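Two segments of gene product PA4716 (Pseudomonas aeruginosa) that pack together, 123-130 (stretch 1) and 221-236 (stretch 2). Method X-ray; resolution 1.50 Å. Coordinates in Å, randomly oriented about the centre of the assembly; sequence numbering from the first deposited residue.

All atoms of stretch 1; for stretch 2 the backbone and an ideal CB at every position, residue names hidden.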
# COMPACT_ATOMS: atom_id res chain seq x y z
N ASP A 123 -7.49 12.58 -23.54
CA ASP A 123 -6.57 13.05 -24.58
C ASP A 123 -5.31 13.58 -23.90
O ASP A 123 -5.33 14.62 -23.24
CB ASP A 123 -7.24 14.15 -25.41
CG ASP A 123 -6.39 14.60 -26.60
OD1 ASP A 123 -5.38 13.94 -26.93
OD2 ASP A 123 -6.68 15.62 -27.27
N GLN A 124 -4.22 12.84 -24.05
CA GLN A 124 -2.94 13.20 -23.44
C GLN A 124 -2.10 14.16 -24.28
O GLN A 124 -1.03 14.59 -23.85
CB GLN A 124 -2.14 11.95 -23.13
CG GLN A 124 -2.85 11.00 -22.16
CD GLN A 124 -1.92 9.99 -21.52
OE1 GLN A 124 -0.79 9.81 -21.96
NE2 GLN A 124 -2.40 9.34 -20.48
N GLY A 125 -2.59 14.51 -25.47
CA GLY A 125 -1.84 15.37 -26.37
C GLY A 125 -0.75 14.59 -27.06
O GLY A 125 -0.71 13.36 -26.98
N ARG A 126 0.14 15.28 -27.76
CA ARG A 126 1.21 14.57 -28.46
C ARG A 126 2.37 14.30 -27.52
O ARG A 126 2.68 15.11 -26.65
CB ARG A 126 1.67 15.32 -29.71
CG ARG A 126 2.31 16.66 -29.51
CD ARG A 126 2.54 17.38 -30.84
NE ARG A 126 1.31 17.49 -31.64
CZ ARG A 126 0.32 18.37 -31.42
NH1 ARG A 126 0.38 19.24 -30.41
NH2 ARG A 126 -0.75 18.36 -32.21
N ALA A 127 2.97 13.15 -27.70
CA ALA A 127 4.09 12.74 -26.88
C ALA A 127 5.33 13.50 -27.30
O ALA A 127 5.52 13.79 -28.48
CB ALA A 127 4.32 11.25 -27.02
N GLU A 128 6.15 13.85 -26.31
CA GLU A 128 7.43 14.49 -26.54
C GLU A 128 8.54 13.45 -26.42
O GLU A 128 8.66 12.78 -25.39
CB GLU A 128 7.65 15.61 -25.53
CG GLU A 128 8.70 16.63 -25.95
CD GLU A 128 9.01 17.65 -24.87
OE1 GLU A 128 8.06 18.18 -24.24
OE2 GLU A 128 10.21 17.92 -24.64
N PHE A 129 9.33 13.31 -27.48
CA PHE A 129 10.44 12.37 -27.53
C PHE A 129 11.72 13.07 -27.12
O PHE A 129 12.10 14.07 -27.73
CB PHE A 129 10.57 11.76 -28.93
CG PHE A 129 9.48 10.79 -29.26
CD1 PHE A 129 8.21 11.24 -29.58
CD2 PHE A 129 9.72 9.42 -29.21
CE1 PHE A 129 7.20 10.34 -29.87
CE2 PHE A 129 8.72 8.53 -29.49
CZ PHE A 129 7.45 8.99 -29.82
N GLY A 130 12.37 12.56 -26.09
CA GLY A 130 13.50 13.22 -25.47
C GLY A 130 14.80 12.48 -25.71
O GLY A 130 15.08 12.05 -26.83
N UNK A 221 -0.39 1.60 -15.72
CA UNK A 221 0.12 2.96 -15.61
C UNK A 221 -0.34 3.82 -16.79
O UNK A 221 0.25 3.77 -17.87
CB UNK A 221 1.65 2.95 -15.53
N UNK A 222 -1.38 4.61 -16.58
CA UNK A 222 -1.92 5.46 -17.64
C UNK A 222 -0.94 6.52 -18.11
O UNK A 222 -0.98 6.93 -19.28
CB UNK A 222 -3.21 6.14 -17.16
N UNK A 223 -0.06 6.97 -17.22
CA UNK A 223 0.90 8.02 -17.55
C UNK A 223 2.02 7.49 -18.47
O UNK A 223 2.65 8.29 -19.17
CB UNK A 223 1.50 8.60 -16.27
N UNK A 224 2.24 6.18 -18.44
CA UNK A 224 3.20 5.51 -19.35
C UNK A 224 2.52 4.98 -20.61
O UNK A 224 3.19 4.79 -21.64
CB UNK A 224 3.90 4.36 -18.63
N UNK A 225 1.22 4.74 -20.55
CA UNK A 225 0.48 4.16 -21.66
C UNK A 225 0.52 5.08 -22.88
O UNK A 225 0.64 4.61 -24.01
CB UNK A 225 -0.97 3.89 -21.25
N UNK A 226 0.40 6.38 -22.64
CA UNK A 226 0.48 7.36 -23.71
C UNK A 226 1.82 7.30 -24.42
O UNK A 226 1.87 7.03 -25.62
CB UNK A 226 0.24 8.77 -23.16
N UNK A 227 2.91 7.56 -23.69
CA UNK A 227 4.27 7.45 -24.24
C UNK A 227 4.53 6.14 -24.96
O UNK A 227 5.15 6.16 -26.02
CB UNK A 227 5.30 7.61 -23.12
N UNK A 228 4.09 5.03 -24.39
CA UNK A 228 4.30 3.72 -25.00
C UNK A 228 3.60 3.66 -26.35
O UNK A 228 4.20 3.22 -27.34
CB UNK A 228 3.79 2.60 -24.08
N UNK A 229 2.35 4.10 -26.39
CA UNK A 229 1.57 4.09 -27.63
C UNK A 229 2.25 4.93 -28.69
O UNK A 229 2.33 4.51 -29.84
CB UNK A 229 0.15 4.60 -27.38
N UNK A 230 2.72 6.11 -28.30
CA UNK A 230 3.37 7.04 -29.23
C UNK A 230 4.68 6.46 -29.75
O UNK A 230 5.03 6.67 -30.91
CB UNK A 230 3.63 8.39 -28.55
N UNK A 231 5.39 5.74 -28.88
CA UNK A 231 6.64 5.09 -29.23
C UNK A 231 6.42 4.00 -30.27
O UNK A 231 7.11 3.96 -31.29
CB UNK A 231 7.30 4.50 -27.98
N UNK A 232 5.47 3.11 -30.00
CA UNK A 232 5.17 2.00 -30.90
C UNK A 232 4.78 2.52 -32.29
O UNK A 232 5.23 2.00 -33.29
CB UNK A 232 4.05 1.13 -30.32
N UNK A 233 3.99 3.59 -32.33
CA UNK A 233 3.55 4.17 -33.59
C UNK A 233 4.71 4.89 -34.31
O UNK A 233 4.83 4.82 -35.54
CB UNK A 233 2.39 5.14 -33.34
N UNK A 234 5.56 5.56 -33.54
CA UNK A 234 6.71 6.30 -34.09
C UNK A 234 7.71 5.37 -34.78
O UNK A 234 8.28 5.72 -35.82
CB UNK A 234 7.42 7.08 -32.98
N UNK A 235 7.90 4.18 -34.22
CA UNK A 235 8.89 3.22 -34.72
C UNK A 235 8.24 2.13 -35.58
O UNK A 235 8.84 1.09 -35.83
CB UNK A 235 9.64 2.58 -33.55
N UNK A 236 7.02 2.39 -36.04
CA UNK A 236 6.35 1.53 -37.00
C UNK A 236 5.93 0.18 -36.47
O UNK A 236 5.78 -0.77 -37.23
CB UNK A 236 7.26 1.32 -38.21

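Position 221 lies just before the helix, and its ideal CB has nothing of stretch 1 within 5.5 Å. The residue is T221, at the N-cap position, though its side chain makes no capping bond.

Position 222 opens the helix. Its CB points sideways, 4.7 Å from Q124 NE2, so a small residue would suit. Stretch 1 offers an amide donor, and the backbone can answer it. The residue is G222, and Q124 NE2 donates a hydrogen bond to G222 O at 3.0 Å, nearly straight at 165°.

Positions 223 and 224 point away and 225 sideways, all without contact. They are S223, A224 and A225.

Position 226 is the most restricted. Its CB points toward stretch 1, and the ideal CB would sit 1.9 Å from Q124 OE1, a clash. Only glycine suits this backbone and this glutamine. The residue is G226, and Q124 OE1 rests 3.3 Å from G226 CA.

At 227 the CB points sideways, 5.4 Å from A127 CB, so several choices remain. Phi is -50°, and the backbone N has no bond to the turn before, where the helix kinks. Proline is compatible with both. The residue is P227; its CD lies 4.1 Å from Q124 OE1.

Positions 228 and 229 are out of reach of stretch 1. They hold V228 and A229.

Position 230 points toward stretch 1. Its ideal CB is 3.3 Å from A127 CB, already tight, and 4.1 Å from F129 CZ. Alanine or glycine suits best. The residue is A230. Its CB packs against A127 CB at 3.3 Å, and A230 O meets the edge of the F129 ring, 3.5 Å from F129 CZ.

At 231 the CB points sideways, 4.5 Å from F129 CE2. An apolar or aromatic residue could fit. The residue is Y231, with chi1 t; its hydroxyl bonds elsewhere in the structure.

Positions 232, pointing away, and 233, sideways, make no contact. They are L232 and V233.

Position 234 points toward the F129 ring, with CB 3.7 Å from F129 CZ. A side chain with an aliphatic base would suit, whether apolar or polar at its end. The residue is E234, whose CB covers part of the phenylalanine.

Position 235 leaves helical geometry and points sideways. A long side chain could still reach F129. The residue is Y235, whose CE1 comes to 4.3 Å from F129 CE2.

At 236 phi is 69°, which favours glycine. The residue is G236.

Stretch 2 221-236: TGSAAGPVAAYLVEYG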
# COMPACT_ATOMS: atom_id res chain seq x y z
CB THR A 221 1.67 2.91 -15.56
OG1 THR A 221 2.08 1.98 -14.54
CG2 THR A 221 2.27 4.23 -15.12
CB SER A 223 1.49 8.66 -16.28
OG SER A 223 2.03 7.69 -15.39
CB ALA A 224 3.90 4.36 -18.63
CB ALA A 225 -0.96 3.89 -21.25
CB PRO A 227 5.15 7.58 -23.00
CG PRO A 227 4.36 8.47 -22.11
CD PRO A 227 2.93 8.06 -22.30
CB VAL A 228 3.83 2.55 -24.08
CG1 VAL A 228 3.71 1.24 -24.85
CG2 VAL A 228 4.79 2.37 -22.91
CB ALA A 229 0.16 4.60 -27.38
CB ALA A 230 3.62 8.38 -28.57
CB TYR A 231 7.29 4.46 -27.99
CG TYR A 231 8.60 3.74 -28.26
CD1 TYR A 231 9.82 4.38 -28.10
CD2 TYR A 231 8.60 2.41 -28.66
CE1 TYR A 231 11.01 3.72 -28.35
CE2 TYR A 231 9.79 1.74 -28.92
CZ TYR A 231 10.99 2.40 -28.76
OH TYR A 231 12.17 1.72 -29.01
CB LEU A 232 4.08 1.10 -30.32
CG LEU A 232 4.46 0.32 -29.05
CD1 LEU A 232 3.25 -0.32 -28.41
CD2 LEU A 232 5.51 -0.74 -29.35
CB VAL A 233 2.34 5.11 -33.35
CG1 VAL A 233 2.05 5.99 -34.55
CG2 VAL A 233 1.12 4.27 -33.01
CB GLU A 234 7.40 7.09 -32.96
CG GLU A 234 8.71 7.77 -33.34
CD GLU A 234 8.57 8.78 -34.46
OE1 GLU A 234 7.75 9.71 -34.33
OE2 GLU A 234 9.28 8.63 -35.48
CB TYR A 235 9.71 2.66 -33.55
CG TYR A 235 10.63 3.71 -32.97
CD1 TYR A 235 10.28 4.43 -31.84
CD2 TYR A 235 11.84 4.02 -33.60
CE1 TYR A 235 11.11 5.42 -31.33
CE2 TYR A 235 12.68 5.00 -33.09
CZ TYR A 235 12.31 5.70 -31.96
OH TYR A 235 13.14 6.67 -31.47
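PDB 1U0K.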